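Local structure of haemagglutinin I (Physarum polycephalum, 3A5P) at residues 17-22 with 28-33; 32-37 with 78-83; 38-43 with 96-101; 56-61 with 86-91. The protein agglutinates red blood cells as a lectin and probably binds carbohydrate through a minimal recognition domain of the legume lectin fold. All coordinates share one frame; numbering follows the deposited sequence. Where two conformers were deposited one is given.

Contact 1. Residues 17-22 with 28-33; sequences LALYPS and VPRYVT
Strands 17-20 and 30-33 run antiparallel as the two arms of a beta hairpin, their short axes 4.7 Å apart, with Ala-18 opposite Thr-33 and Tyr-20 opposite Tyr-31 as hydrogen-bonded pairs and Leu-19 opposite Val-32 as the non-hydrogen-bonded pair. Thr-33 N gives a nearly straight bond of 2.8 Å to Ala-18 O. Leu-17, Leu-19 and Val-32 supply branched aliphatic groups, suited to the face turned toward the second sheet. CG1 of Val-32 meets CD1 of Leu-17 at 3.6 Å, while its other branch, CG2, meets CD1 of Leu-19.

Ala-18, Tyr-20, Tyr-31 and Thr-33 lie on the other face, toward the second subunit, where flat tyrosine suits the interface: Tyr-20 stacks on Tyr-20 of that chain. The Thr-33 hydroxyl comes to the ring edge of Tyr-20, OG1 lying 3.4 Å from CE2; chi1 of 59° sets it between the backbone N and carbonyl carbon, 3.0 Å from Ala-18 O.

At the start of strand 30-33 the Arg-30 side chain folds back, bent at chi2 and chi3, and its NE donates to Val-28 O at 2.7 Å, in the guanidinium plane. Water 1 bridges its NH1 to Pro-21 O, and NH2 also bonds Trp-3 O. Two carbonyls bonded directly and a third through water would limit its rotation, and their negative dipole ends probably stabilise its charge.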
loop_
_atom_site.group_PDB
_atom_site.type_symbol
_atom_site.label_atom_id
_atom_site.label_comp_id
_atom_site.label_asym_id
_atom_site.label_seq_id
_atom_site.Cartn_x
_atom_site.Cartn_y
_atom_site.Cartn_z
ATOM N N LEU A 17 -5.489 -10.286 -4.389
ATOM C CA LEU A 17 -6.263 -9.141 -3.904
ATOM C C LEU A 17 -6.493 -9.286 -2.400
ATOM O O LEU A 17 -6.966 -10.334 -1.932
ATOM C CB LEU A 17 -7.611 -9.044 -4.634
ATOM C CG LEU A 17 -8.705 -8.127 -4.047
ATOM C CD1 LEU A 17 -8.258 -6.652 -4.062
ATOM C CD2 LEU A 17 -10.020 -8.303 -4.787
ATOM N N ALA A 18 -6.122 -8.251 -1.644
ATOM C CA ALA A 18 -6.347 -8.266 -0.197
ATOM C C ALA A 18 -6.455 -6.874 0.419
ATOM O O ALA A 18 -5.856 -5.911 -0.061
ATOM C CB ALA A 18 -5.243 -9.042 0.509
ATOM N N LEU A 19 -7.176 -6.807 1.529
ATOM C CA LEU A 19 -7.270 -5.583 2.334
ATOM C C LEU A 19 -6.400 -5.715 3.594
ATOM O O LEU A 19 -6.445 -6.750 4.276
ATOM C CB LEU A 19 -8.724 -5.365 2.751
ATOM C CG LEU A 19 -9.063 -4.230 3.731
ATOM C CD1 LEU A 19 -8.910 -2.855 3.085
ATOM C CD2 LEU A 19 -10.500 -4.434 4.268
ATOM N N TYR A 20 -5.630 -4.665 3.892
ATOM C CA TYR A 20 -4.846 -4.540 5.140
ATOM C C TYR A 20 -5.018 -3.139 5.770
ATOM O O TYR A 20 -4.907 -2.121 5.073
ATOM C CB TYR A 20 -3.350 -4.750 4.880
ATOM C CG TYR A 20 -3.034 -6.084 4.245
ATOM C CD1 TYR A 20 -3.124 -7.261 4.986
ATOM C CD2 TYR A 20 -2.708 -6.173 2.895
ATOM C CE1 TYR A 20 -2.884 -8.508 4.409
ATOM C CE2 TYR A 20 -2.435 -7.424 2.305
ATOM C CZ TYR A 20 -2.519 -8.577 3.066
ATOM O OH TYR A 20 -2.295 -9.824 2.504
ATOM N N PRO A 21 -5.292 -3.081 7.086
ATOM C CA PRO A 21 -5.743 -4.181 7.940
ATOM C C PRO A 21 -7.227 -4.448 7.620
ATOM O O PRO A 21 -7.979 -3.493 7.291
ATOM C CB PRO A 21 -5.558 -3.617 9.364
ATOM C CG PRO A 21 -5.776 -2.145 9.194
ATOM C CD PRO A 21 -5.168 -1.818 7.833
ATOM N N SER A 22 -7.638 -5.721 7.682
ATOM C CA SER A 22 -9.021 -6.112 7.355
ATOM C C SER A 22 -9.887 -6.238 8.596
ATOM O O SER A 22 -9.372 -6.370 9.709
ATOM C CB SER A 22 -9.082 -7.449 6.570
ATOM O OG SER A 22 -8.386 -8.514 7.222
ATOM N N VAL A 28 -8.885 4.718 10.857
ATOM C CA VAL A 28 -7.478 4.505 10.445
ATOM C C VAL A 28 -7.402 4.235 8.939
ATOM O O VAL A 28 -8.399 3.794 8.337
ATOM C CB VAL A 28 -6.780 3.352 11.241
ATOM C CG1 VAL A 28 -6.809 3.612 12.769
ATOM C CG2 VAL A 28 -7.409 1.984 10.937
ATOM N N PRO A 29 -6.244 4.527 8.315
ATOM C CA PRO A 29 -6.103 4.167 6.900
ATOM C C PRO A 29 -6.273 2.667 6.620
ATOM O O PRO A 29 -5.923 1.816 7.459
ATOM C CB PRO A 29 -4.672 4.613 6.564
ATOM C CG PRO A 29 -4.421 5.786 7.546
ATOM C CD PRO A 29 -5.043 5.235 8.820
ATOM N N ARG A 30 -6.837 2.369 5.456
ATOM C CA ARG A 30 -6.974 1.003 4.965
ATOM C C ARG A 30 -6.388 0.918 3.560
ATOM O O ARG A 30 -6.476 1.871 2.775
ATOM C CB ARG A 30 -8.458 0.593 4.933
ATOM C CG ARG A 30 -8.898 -0.397 6.022
ATOM C CD ARG A 30 -8.619 0.098 7.434
ATOM N NE ARG A 30 -9.372 1.292 7.815
ATOM C CZ ARG A 30 -10.653 1.291 8.201
ATOM N NH1 ARG A 30 -11.355 0.167 8.186
ATOM N NH2 ARG A 30 -11.249 2.433 8.561
ATOM N N TYR A 31 -5.818 -0.232 3.236
ATOM C CA TYR A 31 -5.026 -0.364 2.006
ATOM C C TYR A 31 -5.548 -1.567 1.262
ATOM O O TYR A 31 -5.555 -2.684 1.809
ATOM C CB TYR A 31 -3.543 -0.540 2.371
ATOM C CG TYR A 31 -2.984 0.624 3.169
ATOM C CD1 TYR A 31 -2.453 1.742 2.521
ATOM C CD2 TYR A 31 -3.022 0.625 4.559
ATOM C CE1 TYR A 31 -1.954 2.816 3.229
ATOM C CE2 TYR A 31 -2.527 1.718 5.296
ATOM C CZ TYR A 31 -1.986 2.802 4.619
ATOM O OH TYR A 31 -1.499 3.876 5.329
ATOM N N VAL A 32 -6.033 -1.345 0.041
ATOM C CA VAL A 32 -6.419 -2.467 -0.814
ATOM C C VAL A 32 -5.273 -2.735 -1.779
ATOM O O VAL A 32 -4.888 -1.852 -2.564
ATOM C CB VAL A 32 -7.753 -2.234 -1.579
ATOM C CG1 VAL A 32 -8.038 -3.414 -2.505
ATOM C CG2 VAL A 32 -8.888 -2.093 -0.590
ATOM N N THR A 33 -4.740 -3.952 -1.703
ATOM C CA THR A 33 -3.539 -4.314 -2.433
ATOM C C THR A 33 -3.856 -5.341 -3.511
ATOM O O THR A 33 -4.669 -6.234 -3.292
ATOM C CB THR A 33 -2.445 -4.884 -1.487
ATOM O OG1 THR A 33 -2.951 -6.058 -0.802
ATOM C CG2 THR A 33 -1.989 -3.787 -0.481
HETATM O O HOH W 1 -10.611 -2.821 7.887
#

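Contact 2. Residues 32-37 with 78-83; sequences VTVTGY and ATFTAG
Phe-80 reaches from strand 74-81 of one sheet to Val-32 and Val-34 on strand 30-34 of the other, and these three buried side chains make the whole tight part. The ring end does the touching: CZ lies 3.5 Å from CG1 of Val-32, and CE1 lies 3.8 Å from CG2 of Val-34. Both methyls approach the ring obliquely. Val-32 meets it from the opposite direction, whereas Val-34 slides past. The valines share nearly the same chi1, 177° and -178°, yet offer different branches: CG1 anti to the backbone N in Val-32, CG2 anti to the carbonyl carbon in Val-34. A long flat ring suits the gap between sheets, and short branched valines leave it room.

Past Val-34 the two segments part. Residues 34-37 form a type II beta turn, closed by Tyr-37 N to Val-34 O at 2.9 Å, with Gly-36 at a positive phi, where a CB would press on the carbonyl O of Thr-35. Ala-82 and Gly-83 enter an exposed loop.

Leu-17 of strand 17-20 packs on Phe-80 and Val-34, Ile-7 of strand 3-10 adjoins Val-32, and Val-86 of strand 85-89 flanks Phe-80.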
loop_
_atom_site.group_PDB
_atom_site.type_symbol
_atom_site.label_atom_id
_atom_site.label_comp_id
_atom_site.label_asym_id
_atom_site.label_seq_id
_atom_site.Cartn_x
_atom_site.Cartn_y
_atom_site.Cartn_z
ATOM N N VAL A 32 -6.033 -1.345 0.041
ATOM C CA VAL A 32 -6.419 -2.467 -0.814
ATOM C C VAL A 32 -5.273 -2.735 -1.779
ATOM O O VAL A 32 -4.888 -1.852 -2.564
ATOM C CB VAL A 32 -7.753 -2.234 -1.579
ATOM C CG1 VAL A 32 -8.038 -3.414 -2.505
ATOM C CG2 VAL A 32 -8.888 -2.093 -0.590
ATOM N N THR A 33 -4.740 -3.952 -1.703
ATOM C CA THR A 33 -3.539 -4.314 -2.433
ATOM C C THR A 33 -3.856 -5.341 -3.511
ATOM O O THR A 33 -4.669 -6.234 -3.292
ATOM C CB THR A 33 -2.445 -4.884 -1.487
ATOM O OG1 THR A 33 -2.951 -6.058 -0.802
ATOM C CG2 THR A 33 -1.989 -3.787 -0.481
ATOM N N VAL A 34 -3.235 -5.182 -4.676
ATOM C CA VAL A 34 -3.374 -6.148 -5.784
ATOM C C VAL A 34 -1.972 -6.348 -6.328
ATOM O O VAL A 34 -1.309 -5.376 -6.751
ATOM C CB VAL A 34 -4.295 -5.613 -6.938
ATOM C CG1 VAL A 34 -4.443 -6.684 -8.050
ATOM C CG2 VAL A 34 -5.661 -5.189 -6.411
ATOM N N THR A 35 -1.510 -7.592 -6.304
ATOM C CA THR A 35 -0.138 -7.898 -6.688
ATOM C C THR A 35 0.164 -7.329 -8.066
ATOM O O THR A 35 -0.598 -7.576 -9.029
ATOM C CB THR A 35 0.066 -9.411 -6.705
ATOM O OG1 THR A 35 -0.048 -9.916 -5.366
ATOM C CG2 THR A 35 1.436 -9.764 -7.302
ATOM N N GLY A 36 1.248 -6.549 -8.145
ATOM C CA GLY A 36 1.712 -5.982 -9.410
ATOM C C GLY A 36 1.309 -4.520 -9.556
ATOM O O GLY A 36 1.804 -3.818 -10.441
ATOM N N TYR A 37 0.410 -4.064 -8.685
ATOM C CA TYR A 37 -0.095 -2.702 -8.767
ATOM C C TYR A 37 0.153 -1.914 -7.497
ATOM O O TYR A 37 0.393 -2.494 -6.439
ATOM C CB TYR A 37 -1.603 -2.727 -9.027
ATOM C CG TYR A 37 -1.945 -3.445 -10.314
ATOM C CD1 TYR A 37 -1.947 -2.755 -11.530
ATOM C CD2 TYR A 37 -2.227 -4.808 -10.312
ATOM C CE1 TYR A 37 -2.244 -3.412 -12.729
ATOM C CE2 TYR A 37 -2.534 -5.485 -11.505
ATOM C CZ TYR A 37 -2.536 -4.771 -12.702
ATOM O OH TYR A 37 -2.838 -5.403 -13.877
ATOM N N ALA A 78 -15.302 -1.820 -2.791
ATOM C CA ALA A 78 -14.512 -1.763 -4.029
ATOM C C ALA A 78 -14.746 -3.043 -4.808
ATOM O O ALA A 78 -14.422 -4.138 -4.320
ATOM C CB ALA A 78 -13.026 -1.576 -3.719
ATOM N N THR A 79 -15.299 -2.897 -6.014
ATOM C CA THR A 79 -15.591 -4.041 -6.883
ATOM C C THR A 79 -14.585 -4.086 -8.029
ATOM O O THR A 79 -14.460 -3.125 -8.806
ATOM C CB THR A 79 -17.060 -4.032 -7.432
ATOM O OG1 THR A 79 -17.980 -3.974 -6.334
ATOM C CG2 THR A 79 -17.357 -5.314 -8.280
ATOM N N PHE A 80 -13.904 -5.222 -8.135
ATOM C CA PHE A 80 -12.850 -5.413 -9.120
ATOM C C PHE A 80 -13.331 -6.175 -10.338
ATOM O O PHE A 80 -13.982 -7.185 -10.205
ATOM C CB PHE A 80 -11.674 -6.127 -8.455
ATOM C CG PHE A 80 -10.972 -5.257 -7.458
ATOM C CD1 PHE A 80 -9.812 -4.566 -7.821
ATOM C CD2 PHE A 80 -11.514 -5.068 -6.187
ATOM C CE1 PHE A 80 -9.169 -3.728 -6.885
ATOM C CE2 PHE A 80 -10.894 -4.211 -5.244
ATOM C CZ PHE A 80 -9.726 -3.548 -5.606
ATOM N N THR A 81 -13.019 -5.665 -11.522
ATOM C CA THR A 81 -13.252 -6.437 -12.757
ATOM C C THR A 81 -11.967 -6.449 -13.586
ATOM O O THR A 81 -11.063 -5.614 -13.362
ATOM C CB THR A 81 -14.452 -5.882 -13.556
ATOM O OG1 THR A 81 -14.365 -4.448 -13.610
ATOM C CG2 THR A 81 -15.779 -6.327 -12.890
ATOM N N ALA A 82 -11.898 -7.387 -14.532
ATOM C CA ALA A 82 -10.700 -7.609 -15.341
ATOM C C ALA A 82 -10.256 -6.322 -16.041
ATOM O O ALA A 82 -11.086 -5.459 -16.384
ATOM C CB ALA A 82 -10.949 -8.700 -16.387
ATOM N N GLY A 83 -8.951 -6.201 -16.242
ATOM C CA GLY A 83 -8.390 -4.971 -16.828
ATOM C C GLY A 83 -8.062 -3.897 -15.800
ATOM O O GLY A 83 -7.866 -2.737 -16.160
#

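Contact 3. Residues 38-43 with 96-101; sequences APITFS and QHLTLK
In this beta sandwich of the legume lectin type, strand 40-43 of the five-stranded sheet faces strand 96-99 of the four-stranded one, and the contact joins them by a hydrophobic centre and a polar link near one end. Ile-40 is the centre. Its chi1 of -54° turns CG1 anti to the carbonyl carbon, and the extended chain beyond carries CD1 against the neighbouring methyls of two leucines. CD1 lies 3.7 Å from CD2 of Leu-100, the two side chains crossing at about a right angle, and 4.1 Å from CD1 of Leu-98. The length of isoleucine suits this place, since its unbranched end reaches across the gap between the sheets. Leu-98 holds CG between its backbone N and carbonyl carbon, chi1 60°, and it also packs on Val-86 and Ile-88 of its own sheet and on Phe-66 of the opposing one. Leu-100 touches Val-34 as well.

Next to it the segments approach at Ala-38 and Lys-101, where the small methyl of alanine allows the backbones to come together. The lysine amine points elsewhere: NZ bonds Asn-60 O and forms salt bridges with Asp-63 of its own chain and Asp-62 of the second subunit, a charged link across the dimer. The polar link itself has two parts. Water 2 accepts from Lys-101 N at 2.8 Å and donates to Ala-38 O at 2.8 Å, while Ala-38 N donates directly to Lys-101 O at 2.9 Å, with an N-H...O angle of 164°.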
loop_
_atom_site.group_PDB
_atom_site.type_symbol
_atom_site.label_atom_id
_atom_site.label_comp_id
_atom_site.label_asym_id
_atom_site.label_seq_id
_atom_site.Cartn_x
_atom_site.Cartn_y
_atom_site.Cartn_z
ATOM N N ALA A 38 0.026 -0.588 -7.618
ATOM C CA ALA A 38 0.097 0.320 -6.469
ATOM C C ALA A 38 -1.112 0.123 -5.549
ATOM O O ALA A 38 -2.243 -0.046 -6.043
ATOM C CB ALA A 38 0.203 1.755 -6.941
ATOM N N PRO A 39 -0.886 0.102 -4.208
ATOM C CA PRO A 39 -2.016 0.018 -3.285
ATOM C C PRO A 39 -2.965 1.202 -3.464
ATOM O O PRO A 39 -2.536 2.303 -3.837
ATOM C CB PRO A 39 -1.362 0.064 -1.889
ATOM C CG PRO A 39 0.047 -0.472 -2.119
ATOM C CD PRO A 39 0.410 0.093 -3.497
ATOM N N ILE A 40 -4.246 0.940 -3.257
ATOM C CA ILE A 40 -5.247 1.985 -3.139
ATOM C C ILE A 40 -5.401 2.275 -1.646
ATOM O O ILE A 40 -5.705 1.365 -0.883
ATOM C CB ILE A 40 -6.609 1.512 -3.713
ATOM C CG1 ILE A 40 -6.457 0.999 -5.160
ATOM C CG2 ILE A 40 -7.721 2.609 -3.544
ATOM C CD1 ILE A 40 -7.641 0.170 -5.602
ATOM N N THR A 41 -5.174 3.525 -1.236
ATOM C CA THR A 41 -5.286 3.917 0.175
ATOM C C THR A 41 -6.629 4.605 0.444
ATOM O O THR A 41 -7.062 5.469 -0.321
ATOM C CB THR A 41 -4.104 4.864 0.623
ATOM O OG1 THR A 41 -2.854 4.214 0.378
ATOM C CG2 THR A 41 -4.222 5.229 2.127
ATOM N N PHE A 42 -7.292 4.179 1.512
ATOM C CA PHE A 42 -8.522 4.804 1.995
ATOM C C PHE A 42 -8.170 5.454 3.322
ATOM O O PHE A 42 -7.604 4.805 4.192
ATOM C CB PHE A 42 -9.601 3.736 2.249
ATOM C CG PHE A 42 -10.046 3.008 1.014
ATOM C CD1 PHE A 42 -11.283 3.301 0.434
ATOM C CD2 PHE A 42 -9.243 2.022 0.438
ATOM C CE1 PHE A 42 -11.706 2.627 -0.725
ATOM C CE2 PHE A 42 -9.653 1.352 -0.723
ATOM C CZ PHE A 42 -10.888 1.646 -1.295
ATOM N N SER A 43 -8.495 6.727 3.486
ATOM C CA SER A 43 -8.131 7.423 4.734
ATOM C C SER A 43 -8.942 8.697 4.919
ATOM O O SER A 43 -9.662 9.125 4.011
ATOM C CB SER A 43 -6.616 7.734 4.766
ATOM O OG SER A 43 -6.266 8.767 3.850
ATOM N N GLN A 96 -17.682 5.605 -8.010
ATOM C CA GLN A 96 -16.601 6.243 -8.753
ATOM C C GLN A 96 -15.609 5.194 -9.224
ATOM O O GLN A 96 -15.340 4.225 -8.513
ATOM C CB GLN A 96 -15.944 7.304 -7.882
ATOM C CG GLN A 96 -16.956 8.399 -7.508
ATOM C CD GLN A 96 -16.328 9.549 -6.817
ATOM O OE1 GLN A 96 -15.669 10.382 -7.443
ATOM N NE2 GLN A 96 -16.517 9.615 -5.502
ATOM N N HIS A 97 -15.092 5.384 -10.432
ATOM C CA HIS A 97 -14.215 4.422 -11.054
ATOM C C HIS A 97 -12.755 4.880 -10.999
ATOM O O HIS A 97 -12.471 6.073 -11.112
ATOM C CB HIS A 97 -14.652 4.236 -12.514
ATOM C CG HIS A 97 -13.758 3.349 -13.316
ATOM N ND1 HIS A 97 -12.715 3.838 -14.075
ATOM C CD2 HIS A 97 -13.772 2.008 -13.509
ATOM C CE1 HIS A 97 -12.113 2.832 -14.688
ATOM N NE2 HIS A 97 -12.730 1.708 -14.353
ATOM N N LEU A 98 -11.841 3.923 -10.836
ATOM C CA LEU A 98 -10.424 4.135 -11.128
ATOM C C LEU A 98 -9.854 2.884 -11.796
ATOM O O LEU A 98 -10.495 1.819 -11.839
ATOM C CB LEU A 98 -9.625 4.493 -9.847
ATOM C CG LEU A 98 -9.594 3.478 -8.679
ATOM C CD1 LEU A 98 -8.557 2.354 -8.897
ATOM C CD2 LEU A 98 -9.344 4.147 -7.288
ATOM N N THR A 99 -8.645 3.031 -12.313
ATOM C CA THR A 99 -7.913 1.894 -12.837
ATOM C C THR A 99 -6.600 1.758 -12.119
ATOM O O THR A 99 -5.877 2.751 -11.882
ATOM C CB THR A 99 -7.657 1.976 -14.348
ATOM O OG1 THR A 99 -7.099 3.254 -14.676
ATOM C CG2 THR A 99 -8.944 1.767 -15.094
ATOM N N LEU A 100 -6.318 0.513 -11.737
ATOM C CA LEU A 100 -5.081 0.143 -11.052
ATOM C C LEU A 100 -3.865 0.614 -11.836
ATOM O O LEU A 100 -3.863 0.560 -13.076
ATOM C CB LEU A 100 -5.018 -1.379 -10.869
ATOM C CG LEU A 100 -6.075 -1.970 -9.920
ATOM C CD1 LEU A 100 -5.969 -3.518 -9.852
ATOM C CD2 LEU A 100 -6.007 -1.342 -8.521
ATOM N N LYS A 101 -2.840 1.048 -11.118
ATOM C CA LYS A 101 -1.603 1.521 -11.738
ATOM C C LYS A 101 -0.521 0.475 -11.583
ATOM O O LYS A 101 -0.173 0.092 -10.452
ATOM C CB LYS A 101 -1.171 2.832 -11.083
ATOM C CG LYS A 101 -2.101 3.963 -11.411
ATOM C CD LYS A 101 -2.267 4.913 -10.237
ATOM C CE LYS A 101 -1.040 5.718 -9.979
ATOM N NZ LYS A 101 -1.422 7.053 -9.458
HETATM O O HOH W 2 -3.155 1.184 -8.368
#

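Contact 4. Residues 56-61 with 86-91; sequences ITVHNG and VSISTG
The hydrophobic interior of the beta sandwich is where strand 54-60 of one sheet looks across at strand 85-89 of the other, with side chains alone bridging the gap. The backbones stay well apart: CA of Val-58 is 9.4 Å from CA of Ile-88, a spacing filled by the two residues reaching toward each other, tip to tip. The contact is made by CG1 of Val-58 and CD1 of Ile-88, 4.1 Å apart. In Val-58, CG1 stands anti to the backbone N (chi1 179°). In Ile-88 the first torsion places CG1 anti to the carbonyl carbon, and chi2 of 169° extends the chain so that CD1 projects inward. A short valine opposite a longer isoleucine suits the distance, and beta-branched residues fit readily into extended strands.

Farther along, Ile-56 CD1 comes to 4.4 Å from the methyl CG2 of Thr-90, a looser touch. Threonine serves two purposes at this edge of the interior: its methyl faces the isoleucine, while its hydroxyl is engaged with Gly-69 O and the backbone N of Phe-92. Just before it, Ser-89 OG accepts from Gly-91 N at 3.2 Å, an ST turn where the strand gives way to a loop.

Neighbours complete the packing: Phe-42 touches Ile-56, Val-58 and Ile-88, and Leu-98 adjoins both Val-58 and Ile-88. With no hydrogen bond or charge joining the two segments, their attachment rests on non-directional dispersion and on the burial of apolar surface away from water.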
loop_
_atom_site.group_PDB
_atom_site.type_symbol
_atom_site.label_atom_id
_atom_site.label_comp_id
_atom_site.label_asym_id
_atom_site.label_seq_id
_atom_site.Cartn_x
_atom_site.Cartn_y
_atom_site.Cartn_z
ATOM N N ILE A 56 -14.496 9.594 3.177
ATOM C CA ILE A 56 -13.342 8.713 3.010
ATOM C C ILE A 56 -12.630 9.181 1.737
ATOM O O ILE A 56 -13.236 9.218 0.653
ATOM C CB ILE A 56 -13.754 7.230 2.829
ATOM C CG1 ILE A 56 -14.703 6.781 3.949
ATOM C CG2 ILE A 56 -12.463 6.324 2.798
ATOM C CD1 ILE A 56 -15.438 5.424 3.655
ATOM N N THR A 57 -11.358 9.539 1.876
ATOM C CA THR A 57 -10.522 9.952 0.747
ATOM C C THR A 57 -9.779 8.750 0.176
ATOM O O THR A 57 -9.322 7.883 0.918
ATOM C CB THR A 57 -9.539 11.024 1.169
ATOM O OG1 THR A 57 -10.293 12.155 1.615
ATOM C CG2 THR A 57 -8.646 11.423 -0.002
ATOM N N VAL A 58 -9.723 8.687 -1.146
ATOM C CA VAL A 58 -9.105 7.556 -1.835
ATOM C C VAL A 58 -7.888 8.046 -2.605
ATOM O O VAL A 58 -7.981 9.011 -3.398
ATOM C CB VAL A 58 -10.125 6.858 -2.762
ATOM C CG1 VAL A 58 -9.480 5.669 -3.515
ATOM C CG2 VAL A 58 -11.318 6.390 -1.950
ATOM N N HIS A 59 -6.744 7.403 -2.343
ATOM C CA HIS A 59 -5.543 7.627 -3.138
ATOM C C HIS A 59 -5.237 6.410 -4.011
ATOM O O HIS A 59 -5.230 5.258 -3.537
ATOM C CB HIS A 59 -4.349 7.968 -2.243
ATOM C CG HIS A 59 -4.378 9.370 -1.734
ATOM N ND1 HIS A 59 -5.126 9.748 -0.645
ATOM C CD2 HIS A 59 -3.769 10.493 -2.186
ATOM C CE1 HIS A 59 -4.980 11.046 -0.441
ATOM N NE2 HIS A 59 -4.153 11.519 -1.357
ATOM N N ASN A 60 -5.016 6.659 -5.289
ATOM C CA ASN A 60 -4.602 5.602 -6.216
ATOM C C ASN A 60 -3.076 5.697 -6.344
ATOM O O ASN A 60 -2.544 6.557 -7.063
ATOM C CB ASN A 60 -5.327 5.774 -7.558
ATOM C CG ASN A 60 -5.150 4.580 -8.491
ATOM O OD1 ASN A 60 -4.528 3.567 -8.137
ATOM N ND2 ASN A 60 -5.692 4.706 -9.699
ATOM N N GLY A 61 -2.362 4.838 -5.607
ATOM C CA GLY A 61 -0.920 5.015 -5.457
ATOM C C GLY A 61 -0.699 6.363 -4.784
ATOM O O GLY A 61 -1.302 6.640 -3.722
ATOM N N VAL A 86 -11.784 -0.778 -11.155
ATOM C CA VAL A 86 -12.273 -0.762 -9.783
ATOM C C VAL A 86 -13.413 0.236 -9.693
ATOM O O VAL A 86 -13.247 1.389 -10.085
ATOM C CB VAL A 86 -11.170 -0.361 -8.761
ATOM C CG1 VAL A 86 -11.616 -0.748 -7.324
ATOM C CG2 VAL A 86 -9.836 -1.029 -9.107
ATOM N N SER A 87 -14.557 -0.215 -9.190
ATOM C CA SER A 87 -15.673 0.665 -8.883
ATOM C C SER A 87 -15.815 0.740 -7.372
ATOM O O SER A 87 -15.942 -0.297 -6.730
ATOM C CB SER A 87 -16.958 0.120 -9.505
ATOM O OG SER A 87 -18.065 0.941 -9.174
ATOM N N ILE A 88 -15.799 1.962 -6.822
ATOM C CA ILE A 88 -15.887 2.165 -5.370
ATOM C C ILE A 88 -17.130 2.967 -5.005
ATOM O O ILE A 88 -17.368 4.028 -5.567
ATOM C CB ILE A 88 -14.624 2.865 -4.808
ATOM C CG1 ILE A 88 -13.362 2.095 -5.253
ATOM C CG2 ILE A 88 -14.707 2.958 -3.289
ATOM C CD1 ILE A 88 -12.042 2.817 -4.991
ATOM N N SER A 89 -17.925 2.427 -4.089
ATOM C CA SER A 89 -19.178 3.053 -3.719
ATOM C C SER A 89 -19.431 2.927 -2.221
ATOM O O SER A 89 -19.020 1.946 -1.598
ATOM C CB SER A 89 -20.329 2.410 -4.499
ATOM O OG SER A 89 -21.556 3.009 -4.095
ATOM N N THR A 90 -20.117 3.917 -1.652
ATOM C CA THR A 90 -20.566 3.853 -0.252
ATOM C C THR A 90 -22.097 3.759 -0.154
ATOM O O THR A 90 -22.655 3.599 0.939
ATOM C CB THR A 90 -20.156 5.120 0.526
ATOM O OG1 THR A 90 -20.613 6.265 -0.208
ATOM C CG2 THR A 90 -18.631 5.205 0.678
ATOM N N GLY A 91 -22.779 3.887 -1.288
ATOM C CA GLY A 91 -24.243 4.003 -1.263
ATOM C C GLY A 91 -24.724 5.436 -1.119
ATOM O O GLY A 91 -25.932 5.685 -1.066
#

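From the N terminus, contact 1 comes first and closes the short hairpin loop between 17-22 and 28-33. Contact 2 begins on the strand where contact 1 ends, sharing Val-32 and Thr-33, and ties it to strand 74-81 in the other sheet. Contact 3 opens directly afterwards at 38-43 and closes at 96-101, so its loop crosses that of contact 2. Contact 4 is nested within contact 3 and also crosses contact 2. Contact 1 therefore builds one edge of the five-stranded sheet, whereas the others fasten that sheet to the four-stranded one: contact 2 through strand 74-81, contact 4 through 85-89, and contact 3 through 96-99 and the residues after it.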